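Local coordinates for protein dicer Related Helicase (Caenorhabditis elegans, PDB 6M6Q) that probably hydrolyses ATP as an RNA-binding, RIG-I-like helicase linked to RNA interference, the present chain being its all-helical N-terminal domain, at residues B[27-35]-B[262-273]; B[162-171]-B[285-293]. One frame throughout, in Å; residues are numbered along the deposited sequence.

Contact 1: B[27-35]-B[262-273]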
# COMPACT_ATOMS: atom_id res chain seq x y z
N ALA B 27 8.85 10.20 4.36
CA ALA B 27 9.09 9.15 3.33
C ALA B 27 10.58 8.85 3.24
O ALA B 27 10.94 7.68 3.06
CB ALA B 27 8.54 9.59 1.99
N TYR B 28 11.41 9.88 3.27
CA TYR B 28 12.86 9.74 3.18
C TYR B 28 13.35 8.98 4.42
O TYR B 28 14.07 7.98 4.25
CB TYR B 28 13.54 11.09 2.98
CG TYR B 28 15.02 10.96 2.68
CD1 TYR B 28 15.97 11.11 3.68
CD2 TYR B 28 15.45 10.54 1.44
CE1 TYR B 28 17.31 10.90 3.43
CE2 TYR B 28 16.79 10.35 1.17
CZ TYR B 28 17.72 10.52 2.17
OH TYR B 28 19.05 10.34 1.89
N PHE B 29 12.89 9.36 5.61
CA PHE B 29 13.25 8.69 6.89
C PHE B 29 12.87 7.20 6.82
O PHE B 29 13.63 6.38 7.35
CB PHE B 29 12.57 9.36 8.07
CG PHE B 29 12.90 8.73 9.40
CD1 PHE B 29 14.04 9.09 10.09
CD2 PHE B 29 12.08 7.74 9.94
CE1 PHE B 29 14.35 8.49 11.31
CE2 PHE B 29 12.40 7.15 11.15
CZ PHE B 29 13.53 7.54 11.84
N ARG B 30 11.74 6.87 6.17
CA ARG B 30 11.18 5.49 6.09
C ARG B 30 11.99 4.61 5.13
O ARG B 30 11.74 3.41 5.13
CB ARG B 30 9.70 5.52 5.68
CG ARG B 30 8.79 5.99 6.80
CD ARG B 30 7.33 5.73 6.53
NE ARG B 30 6.81 6.46 5.39
CZ ARG B 30 6.10 7.60 5.45
NH1 ARG B 30 5.87 8.19 6.62
NH2 ARG B 30 5.62 8.14 4.34
N LEU B 31 13.00 5.15 4.43
CA LEU B 31 14.00 4.33 3.69
C LEU B 31 14.98 3.69 4.70
O LEU B 31 15.64 2.69 4.32
CB LEU B 31 14.73 5.19 2.64
CG LEU B 31 13.84 5.75 1.52
CD1 LEU B 31 14.51 6.90 0.79
CD2 LEU B 31 13.46 4.68 0.53
N LEU B 32 14.97 4.16 5.96
CA LEU B 32 15.76 3.57 7.10
C LEU B 32 14.86 2.73 8.02
O LEU B 32 15.30 2.42 9.14
CB LEU B 32 16.40 4.70 7.94
CG LEU B 32 17.60 5.41 7.33
CD1 LEU B 32 17.86 6.71 8.07
CD2 LEU B 32 18.82 4.52 7.37
N LYS B 33 13.63 2.41 7.62
CA LYS B 33 12.65 1.71 8.49
C LYS B 33 13.21 0.35 8.96
O LYS B 33 12.88 -0.03 10.08
CB LYS B 33 11.30 1.59 7.79
CG LYS B 33 11.20 0.55 6.68
CD LYS B 33 9.76 0.38 6.21
CE LYS B 33 9.46 -0.98 5.67
NZ LYS B 33 8.26 -0.96 4.81
N TRP B 34 14.00 -0.35 8.14
CA TRP B 34 14.55 -1.69 8.51
C TRP B 34 15.70 -1.52 9.50
O TRP B 34 15.83 -2.39 10.41
CB TRP B 34 14.96 -2.50 7.28
CG TRP B 34 13.81 -2.90 6.40
CD1 TRP B 34 13.67 -2.67 5.06
CD2 TRP B 34 12.60 -3.58 6.82
NE1 TRP B 34 12.47 -3.16 4.61
CE2 TRP B 34 11.79 -3.71 5.67
CE3 TRP B 34 12.13 -4.09 8.03
CZ2 TRP B 34 10.55 -4.34 5.71
CZ3 TRP B 34 10.90 -4.70 8.07
CH2 TRP B 34 10.11 -4.81 6.92
N LYS B 35 16.46 -0.43 9.36
CA LYS B 35 17.57 -0.08 10.28
C LYS B 35 16.98 0.39 11.60
O LYS B 35 17.56 0.07 12.64
CB LYS B 35 18.50 0.96 9.66
CG LYS B 35 19.66 1.44 10.55
CD LYS B 35 20.56 0.33 11.05
CE LYS B 35 21.68 0.78 11.96
NZ LYS B 35 22.23 -0.38 12.72
N LEU B 262 16.06 -6.42 1.53
CA LEU B 262 15.09 -5.32 1.31
C LEU B 262 15.70 -4.02 1.82
O LEU B 262 15.38 -2.94 1.23
CB LEU B 262 13.79 -5.64 2.03
CG LEU B 262 13.02 -6.83 1.48
CD1 LEU B 262 11.88 -7.18 2.40
CD2 LEU B 262 12.51 -6.55 0.08
N HIS B 263 16.58 -4.11 2.82
CA HIS B 263 17.29 -2.95 3.42
C HIS B 263 18.29 -2.41 2.41
O HIS B 263 18.40 -1.17 2.29
CB HIS B 263 17.97 -3.30 4.75
CG HIS B 263 18.73 -2.15 5.32
ND1 HIS B 263 18.11 -0.96 5.68
CD2 HIS B 263 20.04 -2.00 5.61
CE1 HIS B 263 19.01 -0.14 6.18
NE2 HIS B 263 20.20 -0.75 6.14
N LYS B 264 18.92 -3.29 1.64
CA LYS B 264 19.90 -2.88 0.61
C LYS B 264 19.18 -2.11 -0.50
O LYS B 264 19.74 -1.11 -0.95
CB LYS B 264 20.68 -4.08 0.09
CG LYS B 264 21.88 -4.43 0.95
CD LYS B 264 22.78 -5.49 0.37
CE LYS B 264 23.98 -5.75 1.24
NZ LYS B 264 23.57 -6.22 2.58
N THR B 265 17.96 -2.50 -0.85
CA THR B 265 17.15 -1.84 -1.91
C THR B 265 16.81 -0.41 -1.44
O THR B 265 17.02 0.53 -2.23
CB THR B 265 15.87 -2.62 -2.24
OG1 THR B 265 16.18 -3.97 -2.59
CG2 THR B 265 15.09 -1.99 -3.38
N LEU B 266 16.36 -0.26 -0.20
CA LEU B 266 15.97 1.06 0.36
C LEU B 266 17.20 1.96 0.49
O LEU B 266 17.07 3.19 0.20
CB LEU B 266 15.27 0.86 1.71
CG LEU B 266 13.95 0.09 1.65
CD1 LEU B 266 13.24 0.14 2.98
CD2 LEU B 266 13.05 0.61 0.54
N THR B 267 18.35 1.38 0.83
CA THR B 267 19.61 2.12 1.07
C THR B 267 20.11 2.70 -0.25
O THR B 267 20.71 3.78 -0.20
CB THR B 267 20.64 1.24 1.78
OG1 THR B 267 20.04 0.85 3.02
CG2 THR B 267 21.94 1.94 2.06
N MET B 268 19.76 2.10 -1.39
CA MET B 268 20.08 2.64 -2.74
C MET B 268 19.31 3.95 -2.98
O MET B 268 19.94 4.93 -3.41
CB MET B 268 19.74 1.66 -3.87
CG MET B 268 20.72 0.56 -4.02
SD MET B 268 20.25 -0.50 -5.39
CE MET B 268 21.14 0.27 -6.73
N PHE B 269 18.01 3.97 -2.73
CA PHE B 269 17.15 5.18 -2.89
C PHE B 269 17.56 6.24 -1.87
O PHE B 269 17.52 7.41 -2.22
CB PHE B 269 15.67 4.80 -2.77
CG PHE B 269 15.13 4.12 -4.00
CD1 PHE B 269 15.25 2.75 -4.15
CD2 PHE B 269 14.58 4.85 -5.04
CE1 PHE B 269 14.79 2.11 -5.29
CE2 PHE B 269 14.13 4.22 -6.18
CZ PHE B 269 14.23 2.85 -6.31
N LEU B 270 17.99 5.82 -0.68
CA LEU B 270 18.51 6.71 0.39
C LEU B 270 19.76 7.42 -0.13
O LEU B 270 19.84 8.62 0.03
CB LEU B 270 18.82 5.89 1.65
CG LEU B 270 19.12 6.66 2.93
CD1 LEU B 270 17.85 7.23 3.52
CD2 LEU B 270 19.79 5.79 3.97
N ALA B 271 20.65 6.68 -0.78
CA ALA B 271 22.01 7.14 -1.17
C ALA B 271 21.93 8.15 -2.32
O ALA B 271 22.90 8.86 -2.50
CB ALA B 271 22.85 5.95 -1.56
N ILE B 272 20.82 8.17 -3.07
CA ILE B 272 20.60 8.99 -4.32
C ILE B 272 20.96 10.46 -4.08
O ILE B 272 21.42 11.11 -5.02
CB ILE B 272 19.13 8.84 -4.79
CG1 ILE B 272 18.94 7.53 -5.56
CG2 ILE B 272 18.66 10.05 -5.59
CD1 ILE B 272 17.52 7.26 -5.97
N ILE B 273 20.73 10.97 -2.87
CA ILE B 273 20.89 12.41 -2.51
C ILE B 273 22.37 12.81 -2.67
O ILE B 273 22.62 14.01 -2.84
CB ILE B 273 20.33 12.69 -1.09
CG1 ILE B 273 19.98 14.17 -0.92
CG2 ILE B 273 21.28 12.19 -0.01
CD1 ILE B 273 18.88 14.65 -1.84
O HOH W 1 18.57 2.72 4.20
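Tyr28 reaches across to the C-terminal part of helix 262-271, where its hydroxyl donates to the carbonyl oxygen of Leu270 (OH to O, 2.7 Å), tilted 23° from the carbonyl plane. The ring gets there because CG lies anti to the backbone N (chi1 -172°), and over one of its faces sits the methyl CD1 of Leu270, 4.0 Å from the ring centroid in a CH-pi contact. The same leucine thus holds the tyrosine twice, through its backbone oxygen and through one branch. On its other branch, Leu270 CD2 meets Leu32 CD2 at 3.8 Å, the two side chains crossing at about a right angle. Leu31 is directed toward the helix: its CB touches Leu270 CD1, and its CD2 touches both Leu266 CD2 and the CB of Phe269. Next along, Trp34 brings CD1 of the indole to 3.5 Å from Leu266 CD1, while its CB and that of Lys35 pack obliquely against the imidazole of His263. The ammonium of Lys35 leads off to Tyr144 and Gln227. One water donates to both Leu31 O and Thr267 OG1, bridging backbone to side chain beside this apolar seam. Ala191 of helix 186-193 touches both Leu31 and Leu266, and Arg117, Glu121 and Leu124 of helix 94-127 line Trp34. Leucines interleaved between helical segments in this way form the buried core of an all-helical domain, here near the chain centre.

Contact 2: B[162-171]-B[285-293]; sequences LTAETFKNKF and EHEEWYYGF
Helix-to-helix packing in an all-helical domain sets helix 162-171 beside the N-terminal turns of helix 288-295; the axes of 162-171 and 288-293 approach to 11.0 Å and are inclined by 42°. Bulky side chains fill that spacing. Trp289 enters from one helix and Thr166 from the other, in opposite directions, and the indole CZ2 comes 3.7 Å from Thr166 CB. At the indole edge, in its plane, lies CE2 of Phe171, 4.0 Å from Trp289 CH2; Phe275 meets the same indole edge-to-face. Thr166 also donates from OG1 to Leu162 O at 3.0 Å, on the opposite face of that carbonyl plane from its own N-H, so its methyl CG2 is the branch left facing Glu287 CG and the indole. Lys170, its chain bent from chi2 onward, runs along Tyr290, Lys170 CB lying 3.6 Å from Tyr290 CE2; Lys170 CD is modelled over the ring face too close for carbons, so its exact place is doubtful. Replacing Tyr290 by an alanine would probably open a gap beside Leu310 and leave the Lys170 chain free to turn. Lys170 NZ lies 5.0 Å from Glu287 OE2, too far for a salt bridge. With no hydrogen bond between the two segments, cohesion here rests on aromatic and aliphatic contact, and the Lys170 and Glu287 charges probably add a weak attraction on the partly exposed side.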
# COMPACT_ATOMS: atom_id res chain seq x y z
N LEU B 162 21.16 20.20 -6.93
CA LEU B 162 20.19 19.99 -8.04
C LEU B 162 19.64 18.56 -7.97
O LEU B 162 18.54 18.31 -8.50
CB LEU B 162 20.92 20.26 -9.35
CG LEU B 162 20.18 19.88 -10.63
CD1 LEU B 162 18.95 20.74 -10.84
CD2 LEU B 162 21.11 20.00 -11.82
N THR B 163 20.40 17.64 -7.38
CA THR B 163 20.00 16.23 -7.20
C THR B 163 18.81 16.17 -6.25
O THR B 163 17.95 15.32 -6.45
CB THR B 163 21.17 15.40 -6.67
OG1 THR B 163 21.98 15.04 -7.78
CG2 THR B 163 20.72 14.17 -5.91
N ALA B 164 18.80 17.03 -5.24
CA ALA B 164 17.73 17.11 -4.21
C ALA B 164 16.42 17.54 -4.87
O ALA B 164 15.39 16.98 -4.49
CB ALA B 164 18.13 18.04 -3.10
N GLU B 165 16.47 18.47 -5.82
CA GLU B 165 15.30 19.01 -6.55
C GLU B 165 14.70 17.92 -7.43
O GLU B 165 13.48 17.72 -7.35
CB GLU B 165 15.69 20.23 -7.39
CG GLU B 165 14.52 20.81 -8.19
CD GLU B 165 14.89 21.72 -9.36
OE1 GLU B 165 14.07 21.84 -10.31
OE2 GLU B 165 16.00 22.31 -9.33
N THR B 166 15.53 17.18 -8.18
CA THR B 166 15.07 16.06 -9.05
C THR B 166 14.35 15.00 -8.20
O THR B 166 13.25 14.61 -8.55
CB THR B 166 16.23 15.45 -9.85
OG1 THR B 166 17.06 16.49 -10.36
CG2 THR B 166 15.76 14.56 -10.98
N PHE B 167 14.96 14.61 -7.08
CA PHE B 167 14.45 13.62 -6.09
C PHE B 167 13.05 14.03 -5.62
O PHE B 167 12.12 13.21 -5.72
CB PHE B 167 15.41 13.53 -4.92
CG PHE B 167 15.14 12.43 -3.94
CD1 PHE B 167 14.33 12.64 -2.84
CD2 PHE B 167 15.81 11.21 -4.04
CE1 PHE B 167 14.16 11.65 -1.89
CE2 PHE B 167 15.64 10.22 -3.09
CZ PHE B 167 14.80 10.44 -2.02
N LYS B 168 12.90 15.28 -5.16
CA LYS B 168 11.60 15.82 -4.65
C LYS B 168 10.56 15.79 -5.77
O LYS B 168 9.40 15.50 -5.47
CB LYS B 168 11.77 17.25 -4.13
CG LYS B 168 12.33 17.35 -2.73
CD LYS B 168 12.67 18.77 -2.30
CE LYS B 168 13.28 18.84 -0.91
NZ LYS B 168 13.99 20.12 -0.69
N ASN B 169 10.98 16.06 -7.01
CA ASN B 169 10.09 16.25 -8.18
C ASN B 169 9.61 14.90 -8.72
O ASN B 169 8.43 14.80 -9.06
CB ASN B 169 10.77 17.06 -9.29
CG ASN B 169 10.77 18.56 -9.05
OD1 ASN B 169 11.46 19.29 -9.75
ND2 ASN B 169 10.03 19.03 -8.04
N LYS B 170 10.47 13.89 -8.79
CA LYS B 170 10.13 12.63 -9.50
C LYS B 170 9.61 11.57 -8.51
O LYS B 170 8.89 10.68 -8.97
CB LYS B 170 11.31 12.10 -10.30
CG LYS B 170 11.95 13.11 -11.25
CD LYS B 170 11.75 12.80 -12.70
CE LYS B 170 11.42 14.02 -13.53
NZ LYS B 170 10.56 13.67 -14.68
N PHE B 171 9.95 11.66 -7.23
CA PHE B 171 9.68 10.58 -6.24
C PHE B 171 8.50 10.94 -5.32
O PHE B 171 8.08 10.09 -4.53
CB PHE B 171 10.92 10.28 -5.40
CG PHE B 171 11.98 9.47 -6.10
CD1 PHE B 171 11.70 8.24 -6.64
CD2 PHE B 171 13.29 9.91 -6.11
CE1 PHE B 171 12.69 7.47 -7.24
CE2 PHE B 171 14.29 9.14 -6.70
CZ PHE B 171 13.98 7.93 -7.26
N GLU B 285 22.12 17.25 -18.82
CA GLU B 285 22.38 15.83 -18.43
C GLU B 285 22.14 15.64 -16.92
O GLU B 285 22.50 14.58 -16.41
CB GLU B 285 23.82 15.40 -18.76
CG GLU B 285 24.31 15.76 -20.16
CD GLU B 285 25.83 15.67 -20.30
OE1 GLU B 285 26.32 14.87 -21.14
OE2 GLU B 285 26.53 16.39 -19.53
N HIS B 286 21.57 16.64 -16.24
CA HIS B 286 21.43 16.70 -14.75
C HIS B 286 20.45 15.63 -14.23
O HIS B 286 20.48 15.34 -13.01
CB HIS B 286 21.00 18.11 -14.31
CG HIS B 286 19.80 18.62 -15.04
ND1 HIS B 286 19.85 18.98 -16.38
CD2 HIS B 286 18.53 18.80 -14.64
CE1 HIS B 286 18.65 19.36 -16.76
NE2 HIS B 286 17.82 19.27 -15.71
N GLU B 287 19.59 15.08 -15.10
CA GLU B 287 18.61 14.02 -14.73
C GLU B 287 19.01 12.68 -15.37
O GLU B 287 18.16 11.77 -15.39
CB GLU B 287 17.20 14.43 -15.16
CG GLU B 287 16.71 15.72 -14.53
CD GLU B 287 15.31 16.14 -14.95
OE1 GLU B 287 14.99 16.02 -16.15
OE2 GLU B 287 14.54 16.60 -14.07
N GLU B 288 20.28 12.53 -15.78
CA GLU B 288 20.84 11.30 -16.40
C GLU B 288 20.72 10.14 -15.42
O GLU B 288 20.46 9.00 -15.89
CB GLU B 288 22.31 11.51 -16.77
CG GLU B 288 22.72 10.85 -18.07
CD GLU B 288 23.94 11.47 -18.74
OE1 GLU B 288 25.07 11.32 -18.21
OE2 GLU B 288 23.76 12.13 -19.79
N TRP B 289 20.92 10.41 -14.12
CA TRP B 289 20.86 9.38 -13.04
C TRP B 289 19.44 8.82 -12.94
O TRP B 289 19.30 7.58 -12.78
CB TRP B 289 21.37 9.92 -11.70
CG TRP B 289 20.53 10.98 -11.05
CD1 TRP B 289 20.80 12.31 -11.02
CD2 TRP B 289 19.39 10.79 -10.20
NE1 TRP B 289 19.89 12.97 -10.24
CE2 TRP B 289 19.01 12.06 -9.73
CE3 TRP B 289 18.65 9.67 -9.79
CZ2 TRP B 289 17.91 12.25 -8.89
CZ3 TRP B 289 17.57 9.86 -8.96
CH2 TRP B 289 17.20 11.13 -8.52
N TYR B 290 18.42 9.69 -13.05
CA TYR B 290 16.99 9.32 -12.94
C TYR B 290 16.59 8.44 -14.13
O TYR B 290 16.00 7.38 -13.90
CB TYR B 290 16.10 10.57 -12.81
CG TYR B 290 14.62 10.27 -12.91
CD1 TYR B 290 13.91 10.56 -14.07
CD2 TYR B 290 13.98 9.56 -11.92
CE1 TYR B 290 12.57 10.23 -14.19
CE2 TYR B 290 12.64 9.22 -12.03
CZ TYR B 290 11.93 9.56 -13.17
OH TYR B 290 10.61 9.23 -13.28
N TYR B 291 16.94 8.85 -15.35
CA TYR B 291 16.62 8.09 -16.59
C TYR B 291 17.48 6.82 -16.62
O TYR B 291 17.01 5.82 -17.16
CB TYR B 291 16.77 8.99 -17.83
CG TYR B 291 15.79 10.14 -17.87
CD1 TYR B 291 14.43 9.93 -17.70
CD2 TYR B 291 16.22 11.45 -18.03
CE1 TYR B 291 13.53 10.98 -17.68
CE2 TYR B 291 15.33 12.52 -18.01
CZ TYR B 291 13.98 12.28 -17.84
OH TYR B 291 13.08 13.31 -17.83
N GLY B 292 18.66 6.85 -16.00
CA GLY B 292 19.53 5.67 -15.81
C GLY B 292 18.89 4.61 -14.93
O GLY B 292 19.07 3.41 -15.21
N PHE B 293 18.18 5.05 -13.88
CA PHE B 293 17.41 4.19 -12.94
C PHE B 293 16.25 3.53 -13.69
O PHE B 293 16.02 2.31 -13.50
CB PHE B 293 16.90 5.01 -11.75
CG PHE B 293 17.61 4.77 -10.44
CD1 PHE B 293 18.79 5.44 -10.13
CD2 PHE B 293 17.08 3.92 -9.48
CE1 PHE B 293 19.45 5.21 -8.93
CE2 PHE B 293 17.73 3.70 -8.28
CZ PHE B 293 18.91 4.35 -8.00

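From the N terminus, residues 27-35 come first, followed by the long helix 94-127 and then residues 162-171. The chain passes through helices 174-179 to 231-236 and an unmodelled span before residues 262-273 return to the first segment, closing contact 1 over 226 intervening residues. Shortly afterwards residues 285-293 fold back on 162-171, closing contact 2 over 113. The segments alternate, so the two closures cross. Their centres are about 16 Å apart, yet they touch through Ile272, whose CG2 packs on both Phe167 and Trp289. Contact 1 ties helices 25-29 and 33-42 to helix 262-271; contact 2 ties helix 162-171 to helix 288-295, with Leu310 of helix 301-310 touching both.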